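Local coordinates for protein peptidyl-prolyl cis-trans isomerase (Hirschia baltica, PDB 5EX2) that probably catalyses the cis-trans isomerisation of peptide bonds preceding proline and binds a magnesium ion, at residues R99-K103 with T131-A137; Y120-Y124 with D252-L256; A44-Q50 with L89-E95; R18-N24 with I37-P41. One frame throughout, in Å; residues are numbered along the deposited sequence.

Contact 1: residues R99-K103 with T131-A137. With MG (magnesium ion), chain C.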
loop_
_atom_site.group_PDB
_atom_site.type_symbol
_atom_site.label_atom_id
_atom_site.label_comp_id
_atom_site.label_asym_id
_atom_site.label_seq_id
_atom_site.Cartn_x
_atom_site.Cartn_y
_atom_site.Cartn_z
ATOM N N ARG A 99 -1.039 -16.930 0.157
ATOM C CA ARG A 99 -0.210 -18.112 0.356
ATOM C C ARG A 99 1.172 -17.807 -0.185
ATOM O O ARG A 99 1.342 -17.673 -1.401
ATOM C CB ARG A 99 -0.789 -19.318 -0.369
ATOM C CG ARG A 99 -2.218 -19.660 0.001
ATOM C CD ARG A 99 -2.327 -20.077 1.431
ATOM N NE ARG A 99 -1.501 -21.246 1.702
ATOM C CZ ARG A 99 -1.276 -21.725 2.919
ATOM N NH1 ARG A 99 -1.833 -21.116 3.954
ATOM N NH2 ARG A 99 -0.492 -22.792 3.095
ATOM N N ARG A 100 2.139 -17.667 0.710
ATOM C CA ARG A 100 3.485 -17.271 0.347
ATOM C C ARG A 100 4.448 -18.458 0.340
ATOM O O ARG A 100 4.490 -19.232 1.300
ATOM C CB ARG A 100 3.944 -16.201 1.318
ATOM C CG ARG A 100 5.301 -15.619 0.999
ATOM C CD ARG A 100 5.732 -14.546 1.999
ATOM N NE ARG A 100 5.843 -15.082 3.346
ATOM C CZ ARG A 100 6.936 -15.629 3.857
ATOM N NH1 ARG A 100 8.061 -15.697 3.149
ATOM N NH2 ARG A 100 6.905 -16.122 5.081
ATOM N N ASP A 101 5.216 -18.587 -0.734
ATOM C CA ASP A 101 6.285 -19.567 -0.820
ATOM C C ASP A 101 7.549 -18.957 -0.210
ATOM O O ASP A 101 8.145 -18.070 -0.806
ATOM C CB ASP A 101 6.521 -19.959 -2.279
ATOM C CG ASP A 101 7.634 -20.976 -2.457
ATOM O OD1 ASP A 101 8.308 -21.334 -1.469
ATOM O OD2 ASP A 101 7.858 -21.393 -3.619
ATOM N N PRO A 102 7.965 -19.425 0.973
ATOM C CA PRO A 102 9.112 -18.809 1.650
ATOM C C PRO A 102 10.439 -19.003 0.932
ATOM O O PRO A 102 11.422 -18.396 1.347
ATOM C CB PRO A 102 9.165 -19.529 2.995
ATOM C CG PRO A 102 7.916 -20.262 3.122
ATOM C CD PRO A 102 7.417 -20.537 1.760
ATOM N N LYS A 103 10.470 -19.875 -0.068
ATOM C CA LYS A 103 11.684 -20.110 -0.865
ATOM C C LYS A 103 11.766 -19.113 -2.021
ATOM O O LYS A 103 12.805 -18.999 -2.682
ATOM C CB LYS A 103 11.706 -21.524 -1.441
ATOM C CG LYS A 103 11.598 -22.656 -0.427
ATOM C CD LYS A 103 12.788 -22.709 0.508
ATOM C CE LYS A 103 12.792 -24.008 1.310
ATOM N NZ LYS A 103 13.464 -23.854 2.626
ATOM N N THR A 131 3.605 -12.851 8.891
ATOM C CA THR A 131 3.537 -14.201 8.391
ATOM C C THR A 131 3.525 -15.226 9.487
ATOM O O THR A 131 4.087 -15.007 10.545
ATOM C CB THR A 131 4.729 -14.475 7.464
ATOM O OG1 THR A 131 4.578 -15.730 6.802
ATOM C CG2 THR A 131 6.070 -14.410 8.198
ATOM N N ARG A 132 2.860 -16.340 9.201
ATOM C CA ARG A 132 3.073 -17.564 9.952
ATOM C C ARG A 132 4.486 -18.059 9.644
ATOM O O ARG A 132 5.122 -17.626 8.684
ATOM C CB ARG A 132 2.001 -18.598 9.602
ATOM C CG ARG A 132 0.583 -18.087 9.788
ATOM C CD ARG A 132 0.279 -17.744 11.231
ATOM N NE ARG A 132 0.178 -18.942 12.052
ATOM C CZ ARG A 132 -0.105 -18.937 13.351
ATOM N NH1 ARG A 132 -0.342 -17.793 13.987
ATOM N NH2 ARG A 132 -0.181 -20.080 14.007
ATOM N N GLN A 133 5.004 -18.938 10.485
ATOM C CA GLN A 133 6.402 -19.309 10.376
ATOM C C GLN A 133 6.716 -20.087 9.108
ATOM O O GLN A 133 5.984 -20.989 8.713
ATOM C CB GLN A 133 6.806 -20.122 11.609
ATOM C CG GLN A 133 6.981 -19.246 12.817
ATOM C CD GLN A 133 8.166 -18.313 12.719
ATOM O OE1 GLN A 133 9.008 -18.435 11.813
ATOM N NE2 GLN A 133 8.258 -17.392 13.657
ATOM N N ASP A 134 7.852 -19.759 8.497
ATOM C CA ASP A 134 8.260 -20.360 7.233
ATOM C C ASP A 134 8.426 -21.867 7.329
ATOM O O ASP A 134 8.229 -22.579 6.348
ATOM C CB ASP A 134 9.567 -19.718 6.765
ATOM C CG ASP A 134 9.473 -18.213 6.730
ATOM O OD1 ASP A 134 9.052 -17.660 5.704
ATOM O OD2 ASP A 134 9.808 -17.581 7.752
ATOM N N GLU A 135 8.762 -22.360 8.515
ATOM C CA GLU A 135 8.959 -23.789 8.717
ATOM C C GLU A 135 7.690 -24.592 8.417
ATOM O O GLU A 135 7.748 -25.786 8.142
ATOM C CB GLU A 135 9.436 -24.072 10.160
ATOM C CG GLU A 135 10.861 -23.558 10.479
ATOM C CD GLU A 135 10.950 -22.058 10.762
ATOM O OE1 GLU A 135 9.908 -21.405 10.950
ATOM O OE2 GLU A 135 12.081 -21.512 10.799
ATOM N N LEU A 136 6.529 -23.957 8.463
ATOM C CA LEU A 136 5.298 -24.681 8.163
ATOM C C LEU A 136 5.253 -25.127 6.710
ATOM O O LEU A 136 4.562 -26.083 6.368
ATOM C CB LEU A 136 4.076 -23.819 8.480
ATOM C CG LEU A 136 3.976 -23.323 9.923
ATOM C CD1 LEU A 136 2.692 -22.550 10.104
ATOM C CD2 LEU A 136 4.079 -24.441 10.932
ATOM N N ALA A 137 6.001 -24.453 5.846
ATOM C CA ALA A 137 5.968 -24.801 4.433
ATOM C C ALA A 137 6.577 -26.157 4.114
ATOM O O ALA A 137 6.388 -26.688 3.017
ATOM C CB ALA A 137 6.675 -23.732 3.617
HETATM MG MG MG C . 11.244 -19.188 11.544
HETATM O O HOH W 1 11.004 -19.914 13.746
HETATM O O HOH W 2 13.510 -19.180 11.908
HETATM O O HOH W 3 11.423 -18.327 9.248
#
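The striking feature of this contact is an aspartate, D134, that sits in sequence between two magnesium ligands and turns one oxygen to an arginine instead of the metal. R100 NH2 lies 2.7 Å from D134 OD1 in a hydrogen-bonded salt bridge, to which NH1 adds a weak bond to the same oxygen at 3.4 Å. R100 NH2 also donates to T131 OG1 at 2.9 Å, and T131 OG1 donates to R132 O at 2.7 Å. The CA atoms of R100 and T131 are 8.6 Å apart because strand 145-148 runs between their strands in the five-stranded sheet, and the extended R100 side chain (chi1 and chi2 t) spans the gap. R100 NE bonds to S147 OG and NH1 to I105 O. D134 OD2 bonds to Y120 OH and lies 2.3 Å from water 3 of the metal shell. P102 CG packs on A137 CB at 3.7 Å. D101 OD1 accepts from K103 N at 3.0 Å, an Asx turn with P102 at its middle. In the partner segment, 134-137 take helical phi/psi, with A137 N bonded to D134 O at 3.0 Å. Both E135 oxygens face the magnesium (OE2 2.6 Å, OE1 2.7 Å), and Q133 OE1 binds it at 2.4 Å; with Q115 and three waters they make an all-oxygen site of calcium-like dimensions, consistent with the Ca(2+) also seen bound to this protein.

Contact 2: residues Y120-Y124 with D252-L256; sequences YTGFY and DVCSL
Residues 120-124 are beta-extended, most fully at G122, as part of strand 119-124, whereas 252-256 make a compact turn: 253-255 have helical phi/psi, and S255 N bonds to D252 O at 2.9 Å. The nearest CA pair is T121 and V253, 6.0 Å apart. T121 (chi1 p) donates from OG1 to OD1 of D252 (chi1 t) at 2.6 Å; V253 N adds a weak bond to D252 OD1 at 3.0 Å. Water 4 bridges T121 N (3.1 Å) and, weakly, D252 OD1 (3.4 Å). D252 OD2 pairs with R179. Next to this polar patch, F123 (chi1 m) reaches the turn: CG2 of V253 (chi1 p) lies over its face, 3.7 Å from the ring centroid, a CH-pi contact, while CD1 of L256 (chi1 m, chi2 t) meets the ring edge, 3.8 Å from F123 CZ. The C254 CA-to-CB bond points away, its SG in a disulfide with C152, in the loop between helix 238-247 and strand 261-264 that packs on strand 119-124 of the five-stranded antiparallel sheet.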
loop_
_atom_site.group_PDB
_atom_site.type_symbol
_atom_site.label_atom_id
_atom_site.label_comp_id
_atom_site.label_asym_id
_atom_site.label_seq_id
_atom_site.Cartn_x
_atom_site.Cartn_y
_atom_site.Cartn_z
ATOM N N TYR A 120 5.909 -13.496 12.628
ATOM C CA TYR A 120 6.886 -12.426 12.640
ATOM C C TYR A 120 6.536 -11.497 11.505
ATOM O O TYR A 120 5.716 -11.837 10.652
ATOM C CB TYR A 120 8.326 -12.962 12.519
ATOM C CG TYR A 120 8.680 -13.545 11.179
ATOM C CD1 TYR A 120 8.426 -14.880 10.879
ATOM C CD2 TYR A 120 9.305 -12.765 10.214
ATOM C CE1 TYR A 120 8.769 -15.404 9.636
ATOM C CE2 TYR A 120 9.641 -13.272 8.973
ATOM C CZ TYR A 120 9.370 -14.586 8.678
ATOM O OH TYR A 120 9.720 -15.090 7.440
ATOM N N THR A 121 7.180 -10.337 11.521
ATOM C CA THR A 121 6.995 -9.354 10.485
ATOM C C THR A 121 8.320 -9.044 9.809
ATOM O O THR A 121 9.413 -9.257 10.345
ATOM C CB THR A 121 6.421 -8.040 11.021
ATOM O OG1 THR A 121 7.380 -7.406 11.872
ATOM C CG2 THR A 121 5.102 -8.246 11.776
ATOM N N GLY A 122 8.212 -8.508 8.614
ATOM C CA GLY A 122 9.380 -8.120 7.858
ATOM C C GLY A 122 8.902 -7.376 6.643
ATOM O O GLY A 122 7.761 -6.897 6.598
ATOM N N PHE A 123 9.792 -7.248 5.673
ATOM C CA PHE A 123 9.513 -6.472 4.471
ATOM C C PHE A 123 9.753 -7.282 3.219
ATOM O O PHE A 123 10.697 -8.080 3.143
ATOM C CB PHE A 123 10.388 -5.227 4.411
ATOM C CG PHE A 123 10.179 -4.250 5.544
ATOM C CD1 PHE A 123 9.214 -3.262 5.465
ATOM C CD2 PHE A 123 10.976 -4.310 6.674
ATOM C CE1 PHE A 123 9.044 -2.345 6.504
ATOM C CE2 PHE A 123 10.812 -3.398 7.715
ATOM C CZ PHE A 123 9.851 -2.417 7.621
ATOM N N TYR A 124 8.928 -7.025 2.214
ATOM C CA TYR A 124 9.146 -7.555 0.887
ATOM C C TYR A 124 8.798 -6.466 -0.104
ATOM O O TYR A 124 7.665 -5.975 -0.104
ATOM C CB TYR A 124 8.295 -8.787 0.613
ATOM C CG TYR A 124 8.338 -9.220 -0.833
ATOM C CD1 TYR A 124 9.455 -9.831 -1.368
ATOM C CD2 TYR A 124 7.260 -9.000 -1.664
ATOM C CE1 TYR A 124 9.490 -10.214 -2.697
ATOM C CE2 TYR A 124 7.280 -9.374 -2.993
ATOM C CZ TYR A 124 8.393 -9.978 -3.505
ATOM O OH TYR A 124 8.415 -10.351 -4.835
ATOM N N ASP A 252 8.782 -3.303 15.698
ATOM C CA ASP A 252 7.959 -4.077 14.793
ATOM C C ASP A 252 7.809 -3.283 13.493
ATOM O O ASP A 252 8.067 -2.076 13.461
ATOM C CB ASP A 252 6.598 -4.369 15.426
ATOM C CG ASP A 252 5.807 -5.402 14.658
ATOM O OD1 ASP A 252 6.436 -6.276 14.027
ATOM O OD2 ASP A 252 4.561 -5.343 14.688
ATOM N N VAL A 253 7.389 -3.958 12.429
ATOM C CA VAL A 253 7.324 -3.360 11.107
ATOM C C VAL A 253 6.501 -2.063 11.107
ATOM O O VAL A 253 6.845 -1.113 10.433
ATOM C CB VAL A 253 6.746 -4.386 10.092
ATOM C CG1 VAL A 253 5.261 -4.663 10.333
ATOM C CG2 VAL A 253 6.983 -3.947 8.692
ATOM N N CYS A 254 5.442 -2.004 11.894
ATOM C CA CYS A 254 4.592 -0.819 11.878
ATOM C C CYS A 254 5.106 0.314 12.765
ATOM O O CYS A 254 4.583 1.415 12.707
ATOM C CB CYS A 254 3.168 -1.188 12.283
ATOM S SG CYS A 254 2.316 -2.220 11.059
ATOM N N SER A 255 6.135 0.062 13.568
ATOM C CA SER A 255 6.722 1.122 14.393
ATOM C C SER A 255 7.930 1.774 13.710
ATOM O O SER A 255 8.418 2.815 14.141
ATOM C CB SER A 255 7.110 0.576 15.765
ATOM O OG SER A 255 5.948 0.350 16.541
ATOM N N LEU A 256 8.390 1.163 12.628
ATOM C CA LEU A 256 9.413 1.759 11.786
ATOM C C LEU A 256 8.766 2.746 10.815
ATOM O O LEU A 256 7.573 2.652 10.538
ATOM C CB LEU A 256 10.144 0.677 10.995
ATOM C CG LEU A 256 11.063 -0.225 11.799
ATOM C CD1 LEU A 256 11.352 -1.502 11.021
ATOM C CD2 LEU A 256 12.363 0.504 12.114
HETATM O O HOH W 4 8.452 -9.058 14.002
#

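Contact 3: residues A44-Q50 with L89-E95; sequences APNHVAQ and LEAVDGE
E95 (chi1 m, chi2 t) supplies the strongest bonds, its carboxylate meeting the first turn of the helix that starts at P45. OE2 of E95 accepts from N46 N at 2.9 Å; E95 OE1 accepts from H47 N at 2.8 Å and from H47 ND1 at 2.7 Å, a His-carboxylate bond that fixes the imidazole (chi1 m). Segment 89-95, extended without regular structure, runs opposite to the helix start: CA pairs are A44 (N-cap) with E95, 5.8 Å, and H47 with V92, 6.8 Å. Q50 (chi1 t, chi2 p) donates from NE2 to E90 O at 2.9 Å and also bonds K168 O. Water 5 joins N46 ND2 at 3.0 Å to D93 O at 2.8 Å. V92 (chi1 p) sets CG1 over the H47 ring, 3.8 Å from its centroid, a CH-pi contact, and CG2 3.9 Å from N46 CB. L89 CD1 closes on Q50 NE2 at 3.6 Å. The segment thus lines the start of helix 45-57, with W188 of barrel strand 187-191 packing against A44 and H47.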
loop_
_atom_site.group_PDB
_atom_site.type_symbol
_atom_site.label_atom_id
_atom_site.label_comp_id
_atom_site.label_asym_id
_atom_site.label_seq_id
_atom_site.Cartn_x
_atom_site.Cartn_y
_atom_site.Cartn_z
ATOM N N ALA A 44 -2.515 -9.042 -3.178
ATOM C CA ALA A 44 -3.952 -9.029 -3.426
ATOM C C ALA A 44 -4.218 -8.873 -4.921
ATOM O O ALA A 44 -4.608 -7.808 -5.377
ATOM C CB ALA A 44 -4.606 -7.921 -2.635
ATOM N N PRO A 45 -3.983 -9.943 -5.698
ATOM C CA PRO A 45 -4.030 -9.815 -7.158
ATOM C C PRO A 45 -5.369 -9.324 -7.703
ATOM O O PRO A 45 -5.390 -8.482 -8.598
ATOM C CB PRO A 45 -3.764 -11.239 -7.656
ATOM C CG PRO A 45 -3.914 -12.131 -6.481
ATOM C CD PRO A 45 -3.623 -11.306 -5.270
ATOM N N ASN A 46 -6.480 -9.841 -7.187
ATOM C CA ASN A 46 -7.775 -9.446 -7.736
ATOM C C ASN A 46 -8.142 -8.028 -7.336
ATOM O O ASN A 46 -8.791 -7.310 -8.088
ATOM C CB ASN A 46 -8.857 -10.428 -7.302
ATOM C CG ASN A 46 -8.659 -11.790 -7.911
ATOM O OD1 ASN A 46 -8.285 -11.911 -9.078
ATOM N ND2 ASN A 46 -8.901 -12.831 -7.129
ATOM N N HIS A 47 -7.732 -7.595 -6.153
ATOM C CA HIS A 47 -7.973 -6.203 -5.782
ATOM C C HIS A 47 -7.146 -5.251 -6.620
ATOM O O HIS A 47 -7.636 -4.206 -7.026
ATOM C CB HIS A 47 -7.692 -5.984 -4.301
ATOM C CG HIS A 47 -8.836 -6.379 -3.423
ATOM N ND1 HIS A 47 -9.127 -7.694 -3.144
ATOM C CD2 HIS A 47 -9.786 -5.640 -2.804
ATOM C CE1 HIS A 47 -10.204 -7.752 -2.374
ATOM N NE2 HIS A 47 -10.623 -6.519 -2.154
ATOM N N VAL A 48 -5.904 -5.613 -6.903
ATOM C CA VAL A 48 -5.072 -4.765 -7.749
ATOM C C VAL A 48 -5.685 -4.627 -9.141
ATOM O O VAL A 48 -5.719 -3.524 -9.705
ATOM C CB VAL A 48 -3.632 -5.325 -7.817
ATOM C CG1 VAL A 48 -2.827 -4.740 -8.980
ATOM C CG2 VAL A 48 -2.940 -5.075 -6.489
ATOM N N ALA A 49 -6.202 -5.719 -9.690
ATOM C CA ALA A 49 -6.869 -5.645 -10.984
ATOM C C ALA A 49 -8.109 -4.753 -10.876
ATOM O O ALA A 49 -8.406 -3.961 -11.770
ATOM C CB ALA A 49 -7.246 -7.023 -11.484
ATOM N N GLN A 50 -8.848 -4.890 -9.784
ATOM C CA GLN A 50 -10.033 -4.059 -9.561
ATOM C C GLN A 50 -9.688 -2.582 -9.522
ATOM O O GLN A 50 -10.366 -1.757 -10.138
ATOM C CB GLN A 50 -10.716 -4.474 -8.266
ATOM C CG GLN A 50 -11.981 -3.697 -7.911
ATOM C CD GLN A 50 -13.228 -4.210 -8.607
ATOM O OE1 GLN A 50 -13.167 -5.074 -9.478
ATOM N NE2 GLN A 50 -14.379 -3.690 -8.195
ATOM N N LEU A 89 -20.283 -1.832 -11.765
ATOM C CA LEU A 89 -19.071 -2.318 -11.127
ATOM C C LEU A 89 -19.422 -3.465 -10.196
ATOM O O LEU A 89 -20.361 -3.345 -9.409
ATOM C CB LEU A 89 -18.397 -1.181 -10.362
ATOM C CG LEU A 89 -17.051 -1.473 -9.730
ATOM C CD1 LEU A 89 -16.031 -1.860 -10.787
ATOM C CD2 LEU A 89 -16.615 -0.233 -8.981
ATOM N N GLU A 90 -18.705 -4.577 -10.320
ATOM C CA GLU A 90 -18.935 -5.741 -9.475
ATOM C C GLU A 90 -18.004 -5.756 -8.275
ATOM O O GLU A 90 -16.899 -5.195 -8.305
ATOM C CB GLU A 90 -18.766 -7.032 -10.280
ATOM C CG GLU A 90 -19.768 -7.192 -11.416
ATOM C CD GLU A 90 -21.202 -7.269 -10.925
ATOM O OE1 GLU A 90 -21.453 -7.976 -9.925
ATOM O OE2 GLU A 90 -22.073 -6.608 -11.532
ATOM N N ALA A 91 -18.450 -6.425 -7.222
ATOM C CA ALA A 91 -17.644 -6.589 -6.030
ATOM C C ALA A 91 -16.510 -7.563 -6.299
ATOM O O ALA A 91 -16.520 -8.310 -7.285
ATOM C CB ALA A 91 -18.506 -7.077 -4.876
ATOM N N VAL A 92 -15.533 -7.542 -5.406
ATOM C CA VAL A 92 -14.395 -8.439 -5.489
ATOM C C VAL A 92 -14.321 -9.247 -4.198
ATOM O O VAL A 92 -14.530 -8.711 -3.117
ATOM C CB VAL A 92 -13.094 -7.634 -5.749
ATOM C CG1 VAL A 92 -12.960 -6.474 -4.773
ATOM C CG2 VAL A 92 -11.875 -8.534 -5.719
ATOM N N ASP A 93 -14.038 -10.541 -4.316
ATOM C CA ASP A 93 -13.975 -11.398 -3.140
ATOM C C ASP A 93 -12.807 -10.998 -2.260
ATOM O O ASP A 93 -11.753 -10.580 -2.754
ATOM C CB ASP A 93 -13.835 -12.875 -3.527
ATOM C CG ASP A 93 -15.137 -13.491 -4.002
ATOM O OD1 ASP A 93 -16.177 -12.808 -3.947
ATOM O OD2 ASP A 93 -15.117 -14.668 -4.424
ATOM N N GLY A 94 -12.985 -11.159 -0.955
ATOM C CA GLY A 94 -11.959 -10.787 -0.005
ATOM C C GLY A 94 -10.642 -11.487 -0.292
ATOM O O GLY A 94 -10.606 -12.663 -0.679
ATOM N N GLU A 95 -9.562 -10.735 -0.114
ATOM C CA GLU A 95 -8.201 -11.224 -0.227
ATOM C C GLU A 95 -7.475 -10.732 1.007
ATOM O O GLU A 95 -6.733 -9.741 0.953
ATOM C CB GLU A 95 -7.513 -10.719 -1.501
ATOM C CG GLU A 95 -7.963 -11.394 -2.777
ATOM C CD GLU A 95 -7.317 -10.785 -4.005
ATOM O OE1 GLU A 95 -7.376 -9.540 -4.151
ATOM O OE2 GLU A 95 -6.755 -11.544 -4.830
HETATM O O HOH W 5 -10.663 -11.967 -4.904
#

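Contact 4: residues R18-N24 with I37-P41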
loop_
_atom_site.group_PDB
_atom_site.type_symbol
_atom_site.label_atom_id
_atom_site.label_comp_id
_atom_site.label_asym_id
_atom_site.label_seq_id
_atom_site.Cartn_x
_atom_site.Cartn_y
_atom_site.Cartn_z
ATOM N N ARG A 18 14.788 -0.213 -6.145
ATOM C CA ARG A 18 13.917 -0.955 -7.045
ATOM C C ARG A 18 13.021 0.018 -7.790
ATOM O O ARG A 18 12.322 0.820 -7.175
ATOM C CB ARG A 18 13.070 -1.956 -6.243
ATOM C CG ARG A 18 12.032 -2.708 -7.066
ATOM C CD ARG A 18 11.195 -3.667 -6.206
ATOM N NE ARG A 18 10.426 -2.984 -5.169
ATOM C CZ ARG A 18 9.276 -2.355 -5.392
ATOM N NH1 ARG A 18 8.760 -2.318 -6.613
ATOM N NH2 ARG A 18 8.651 -1.758 -4.392
ATOM N N SER A 19 13.029 -0.070 -9.112
ATOM C CA SER A 19 12.189 0.780 -9.937
ATOM C C SER A 19 10.759 0.250 -9.907
ATOM O O SER A 19 10.527 -0.930 -10.162
ATOM C CB SER A 19 12.740 0.807 -11.357
ATOM O OG SER A 19 11.891 1.554 -12.205
ATOM N N VAL A 20 9.800 1.128 -9.622
ATOM C CA VAL A 20 8.395 0.740 -9.571
ATOM C C VAL A 20 7.842 0.650 -10.984
ATOM O O VAL A 20 7.998 1.563 -11.788
ATOM C CB VAL A 20 7.576 1.733 -8.719
ATOM C CG1 VAL A 20 6.080 1.445 -8.792
ATOM C CG2 VAL A 20 8.042 1.702 -7.261
ATOM N N ASP A 21 7.199 -0.466 -11.279
ATOM C CA ASP A 21 6.511 -0.681 -12.543
ATOM C C ASP A 21 5.410 0.378 -12.732
ATOM O O ASP A 21 4.569 0.546 -11.856
ATOM C CB ASP A 21 5.924 -2.100 -12.516
ATOM C CG ASP A 21 5.287 -2.531 -13.818
ATOM O OD1 ASP A 21 4.770 -1.689 -14.575
ATOM O OD2 ASP A 21 5.267 -3.759 -14.060
ATOM N N PRO A 22 5.398 1.104 -13.868
ATOM C CA PRO A 22 4.329 2.100 -14.025
ATOM C C PRO A 22 2.910 1.528 -13.942
ATOM O O PRO A 22 2.020 2.265 -13.537
ATOM C CB PRO A 22 4.581 2.679 -15.432
ATOM C CG PRO A 22 5.954 2.362 -15.765
ATOM C CD PRO A 22 6.384 1.165 -14.962
ATOM N N ASP A 23 2.702 0.262 -14.291
ATOM C CA ASP A 23 1.374 -0.324 -14.183
ATOM C C ASP A 23 1.044 -0.690 -12.728
ATOM O O ASP A 23 -0.075 -1.109 -12.448
ATOM C CB ASP A 23 1.245 -1.556 -15.085
ATOM C CG ASP A 23 -0.184 -1.789 -15.544
ATOM O OD1 ASP A 23 -0.882 -0.801 -15.872
ATOM O OD2 ASP A 23 -0.634 -2.952 -15.582
ATOM N N ASN A 24 2.003 -0.556 -11.819
ATOM C CA ASN A 24 1.730 -0.741 -10.393
ATOM C C ASN A 24 1.709 0.585 -9.641
ATOM O O ASN A 24 1.760 0.599 -8.422
ATOM C CB ASN A 24 2.778 -1.652 -9.743
ATOM C CG ASN A 24 2.715 -3.069 -10.237
ATOM O OD1 ASN A 24 1.741 -3.485 -10.840
ATOM N ND2 ASN A 24 3.775 -3.824 -9.982
ATOM N N ILE A 37 0.529 5.745 -4.965
ATOM C CA ILE A 37 0.295 4.429 -4.385
ATOM C C ILE A 37 0.938 3.361 -5.262
ATOM O O ILE A 37 0.712 3.333 -6.478
ATOM C CB ILE A 37 -1.208 4.147 -4.253
ATOM C CG1 ILE A 37 -1.827 5.140 -3.277
ATOM C CG2 ILE A 37 -1.451 2.706 -3.783
ATOM C CD1 ILE A 37 -3.337 5.165 -3.294
ATOM N N GLU A 38 1.738 2.489 -4.658
ATOM C CA GLU A 38 2.208 1.297 -5.351
ATOM C C GLU A 38 1.260 0.142 -5.057
ATOM O O GLU A 38 1.000 -0.197 -3.906
ATOM C CB GLU A 38 3.650 0.901 -4.973
ATOM C CG GLU A 38 4.146 -0.208 -5.894
ATOM C CD GLU A 38 5.540 -0.727 -5.603
ATOM O OE1 GLU A 38 6.158 -0.333 -4.597
ATOM O OE2 GLU A 38 6.003 -1.557 -6.414
ATOM N N LEU A 39 0.774 -0.472 -6.123
ATOM C CA LEU A 39 -0.052 -1.662 -6.037
ATOM C C LEU A 39 0.802 -2.884 -5.725
ATOM O O LEU A 39 1.961 -2.972 -6.152
ATOM C CB LEU A 39 -0.782 -1.895 -7.348
ATOM C CG LEU A 39 -1.600 -0.709 -7.825
ATOM C CD1 LEU A 39 -2.155 -0.964 -9.226
ATOM C CD2 LEU A 39 -2.719 -0.408 -6.825
ATOM N N ALA A 40 0.222 -3.847 -5.016
ATOM C CA ALA A 40 0.921 -5.052 -4.594
ATOM C C ALA A 40 0.249 -6.310 -5.148
ATOM O O ALA A 40 -0.514 -6.973 -4.435
ATOM C CB ALA A 40 0.967 -5.111 -3.082
ATOM N N PRO A 41 0.528 -6.651 -6.413
ATOM C CA PRO A 41 -0.205 -7.751 -7.048
ATOM C C PRO A 41 0.040 -9.106 -6.404
ATOM O O PRO A 41 -0.836 -9.971 -6.463
ATOM C CB PRO A 41 0.321 -7.764 -8.486
ATOM C CG PRO A 41 1.065 -6.520 -8.683
ATOM C CD PRO A 41 1.393 -5.923 -7.359
HETATM O O HOH W 6 6.218 -2.202 -9.100
#
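Entry into the cyclophilin beta-barrel is the theme here: residues 18-24 lead from a short strand of a separate three-stranded sheet to the barrel hairpin 25-30/33-39, whose outgoing strand they meet. N24 O accepts from L39 N at 2.7 Å, extending the antiparallel register in which V26 pairs with I37, and it also lies 3.2 Å from E38 CA in a CA-H...O contact. The R18-E38 charges pair fully. R18 NH1 donates to E38 OE2 at 2.9 Å and R18 NH2 to E38 OE1 at 2.9 Å, so the salt bridge is bidentate; R18 NH2 has a further weak bond to N125 O. E38 OE2 takes a second donor, water 6, at 2.8 Å. That water accepts from D21 N at 3.0 Å and N24 ND2 at 3.1 Å, and so links the glutamate to the bend. The bend satisfies itself as well: D21 OD1 accepts from D23 N at 2.9 Å, an Asx turn, and D21 O from N24 N at 2.8 Å. R52 bonds both N24 OD1 and D23 O, while D23 OD1 is met by S220 and R56. V20 CG1 lies 3.8 Å from E38 OE2, flanking the carboxylate.

Contact 4 lies nearest the centre of the chain and contact 1 farthest, yet contact 2 is the most thoroughly buried. Contacts 1 and 2 meet in one sheet, where strands 127-132 and 119-124 are neighbours and the backbones of T131 and Y120 pair. Contacts 3 and 4 follow one another along the chain, and V48 of the helix packs on L39 and A40 at the end of the hairpin. The chemistry follows the setting. Metal ligands occur in contact 1, at the periphery; aromatic packing beside a polar edge in contact 2; carboxylate-to-amide bonds at the helix start in contact 3; and a water-linked salt bridge beside barrel pairing in contact 4.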